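PDB 6CPD: PmoD from Methylocystis sp. ATCC 49242, which binds copper(I) between two subunits through its cupredoxin-like periplasmic domain and probably takes part in copper handling in methane-oxidising bacteria. Local coordinates for residues B[8-12]-B[13-17]. Sequence-based numbering, arbitrary orientation.
With CU1 (copper (I) ion), chain D.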
loop_
_atom_site.group_PDB
_atom_site.type_symbol
_atom_site.label_atom_id
_atom_site.label_comp_id
_atom_site.label_asym_id
_atom_site.label_seq_id
_atom_site.Cartn_x
_atom_site.Cartn_y
_atom_site.Cartn_z
ATOM N N VAL B 8 -5.407 -1.990 3.172
ATOM C CA VAL B 8 -6.752 -2.445 2.835
ATOM C C VAL B 8 -7.701 -1.305 3.257
ATOM O O VAL B 8 -7.410 -0.596 4.207
ATOM C CB VAL B 8 -7.089 -3.778 3.521
ATOM C CG1 VAL B 8 -7.073 -3.628 5.024
ATOM C CG2 VAL B 8 -8.412 -4.295 3.040
ATOM N N MET B 9 -8.766 -1.059 2.495
ATOM C CA MET B 9 -9.556 0.150 2.694
ATOM C C MET B 9 -11.018 -0.034 3.095
ATOM O O MET B 9 -11.712 -0.871 2.524
ATOM C CB MET B 9 -9.504 0.978 1.411
ATOM C CG MET B 9 -8.071 1.239 0.949
ATOM S SD MET B 9 -8.079 2.275 -0.488
ATOM C CE MET B 9 -8.612 1.107 -1.744
ATOM N N PHE B 10 -11.483 0.790 4.036
ATOM C CA PHE B 10 -12.904 0.945 4.289
ATOM C C PHE B 10 -13.275 2.400 4.108
ATOM O O PHE B 10 -13.293 3.153 5.080
ATOM C CB PHE B 10 -13.282 0.498 5.702
ATOM C CG PHE B 10 -13.097 -0.966 5.945
ATOM C CD1 PHE B 10 -11.855 -1.462 6.312
ATOM C CD2 PHE B 10 -14.153 -1.850 5.784
ATOM C CE1 PHE B 10 -11.672 -2.826 6.532
ATOM C CE2 PHE B 10 -13.982 -3.214 6.006
ATOM C CZ PHE B 10 -12.743 -3.700 6.383
ATOM N N GLY B 11 -13.583 2.808 2.885
ATOM C CA GLY B 11 -13.871 4.210 2.639
ATOM C C GLY B 11 -12.600 5.012 2.873
ATOM O O GLY B 11 -11.577 4.748 2.254
ATOM N N TYR B 12 -12.643 5.978 3.783
ATOM C CA TYR B 12 -11.439 6.743 4.089
ATOM C C TYR B 12 -10.595 6.050 5.137
ATOM O O TYR B 12 -9.452 6.440 5.377
ATOM C CB TYR B 12 -11.793 8.141 4.595
ATOM C CG TYR B 12 -12.505 8.997 3.588
ATOM C CD1 TYR B 12 -11.985 9.185 2.307
ATOM C CD2 TYR B 12 -13.712 9.602 3.910
ATOM C CE1 TYR B 12 -12.651 9.983 1.382
ATOM C CE2 TYR B 12 -14.379 10.385 3.002
ATOM C CZ TYR B 12 -13.850 10.579 1.744
ATOM O OH TYR B 12 -14.537 11.368 0.859
ATOM N N ASP B 13 -11.175 5.069 5.818
ATOM C CA ASP B 13 -10.445 4.437 6.910
ATOM C C ASP B 13 -9.604 3.292 6.356
ATOM O O ASP B 13 -10.144 2.361 5.758
ATOM C CB ASP B 13 -11.426 3.944 7.969
ATOM C CG ASP B 13 -12.350 5.055 8.457
ATOM O OD1 ASP B 13 -11.866 6.045 9.047
ATOM O OD2 ASP B 13 -13.580 4.919 8.257
ATOM N N MET B 14 -8.308 3.294 6.659
ATOM C CA MET B 14 -7.391 2.318 6.067
ATOM C C MET B 14 -6.801 1.475 7.170
ATOM O O MET B 14 -6.781 1.877 8.342
ATOM C CB MET B 14 -6.246 2.989 5.277
ATOM C CG MET B 14 -6.662 4.105 4.322
ATOM S SD MET B 14 -8.144 3.674 3.378
ATOM C CE MET B 14 -8.153 4.981 2.140
ATOM N N ILE B 15 -6.378 0.275 6.793
ATOM C CA ILE B 15 -5.553 -0.552 7.658
ATOM C C ILE B 15 -4.234 -0.762 6.924
ATOM O O ILE B 15 -4.214 -1.260 5.816
ATOM C CB ILE B 15 -6.223 -1.883 7.976
ATOM C CG1 ILE B 15 -7.567 -1.628 8.675
ATOM C CG2 ILE B 15 -5.304 -2.773 8.849
ATOM C CD1 ILE B 15 -8.356 -2.906 8.930
ATOM N N HIS B 16 -3.141 -0.310 7.517
ATOM C CA HIS B 16 -1.854 -0.446 6.859
ATOM C C HIS B 16 -1.343 -1.859 7.081
ATOM O O HIS B 16 -1.498 -2.433 8.164
ATOM C CB HIS B 16 -0.850 0.577 7.401
ATOM C CG HIS B 16 0.482 0.528 6.729
ATOM N ND1 HIS B 16 1.589 -0.055 7.310
ATOM C CD2 HIS B 16 0.887 0.980 5.516
ATOM C CE1 HIS B 16 2.620 0.048 6.489
ATOM N NE2 HIS B 16 2.222 0.676 5.397
ATOM N N ILE B 17 -0.711 -2.396 6.057
ATOM C CA ILE B 17 -0.212 -3.777 6.075
ATOM C C ILE B 17 1.275 -3.819 5.726
ATOM O O ILE B 17 1.713 -3.144 4.785
ATOM C CB ILE B 17 -0.992 -4.644 5.059
ATOM C CG1 ILE B 17 -2.472 -4.713 5.458
ATOM C CG2 ILE B 17 -0.382 -6.051 4.961
ATOM C CD1 ILE B 17 -3.359 -5.353 4.383
HETATM CU CU CU1 D . -5.940 3.020 -0.749
HETATM O O HOH W 1 -15.171 3.408 6.903
HETATM O O HOH W 2 -7.403 5.985 7.712
#
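Met9 and Met14, a non-hydrogen-bonded pair, lie side by side on one face of a tight antiparallel beta hairpin of the cupredoxin-like domain, in which a type II' turn from Phe10 to Asp13 joins strands 7-10 and 13-20. Gly11 suits the first corner of this turn, where phi is positive. The two thioethers do different work. Met9 runs outward with its chain extended at chi2 (-177°), which carries SD to 2.3 Å from the copper(I) ion; Met7 and the same two methionines of the second subunit complete the site, soft sulfur suiting a soft metal. Met14 instead folds back at chi2 (-43°), laying its SD alongside Met9 CG at 3.4 Å while its CE reaches the Gly11 carbonyl oxygen. An alanine in place of Met14 would probably open a gap beside Met9 CB and CG and take away the methyl that touches Gly11 O. The opposite face carries Val8, Phe10, Asp13 and Ile15. Beta-branched Val8 and Ile15 point the same way, Val8 CG1 meeting Ile15 CB at 3.5 Å, while the Phe10 ring crosses obliquely to Ile15, its CE1 nearest Ile15 CD1 at 4.1 Å; Ala121 of strand 118-127 packs against both Val8 and Phe10. Asp13 suits the turn's end: OD1 accepts a hydrogen bond from Asn47 ND2, and a water donates to both OD2 and Phe10 O. Two backbone hydrogen bonds join Val8 to Ile15, and another pair closes the turn: Phe10 N donates almost straight to Asp13 O at 2.7 Å, whereas Asp13 N approaches Phe10 O from above its carbonyl plane, 53° out of it.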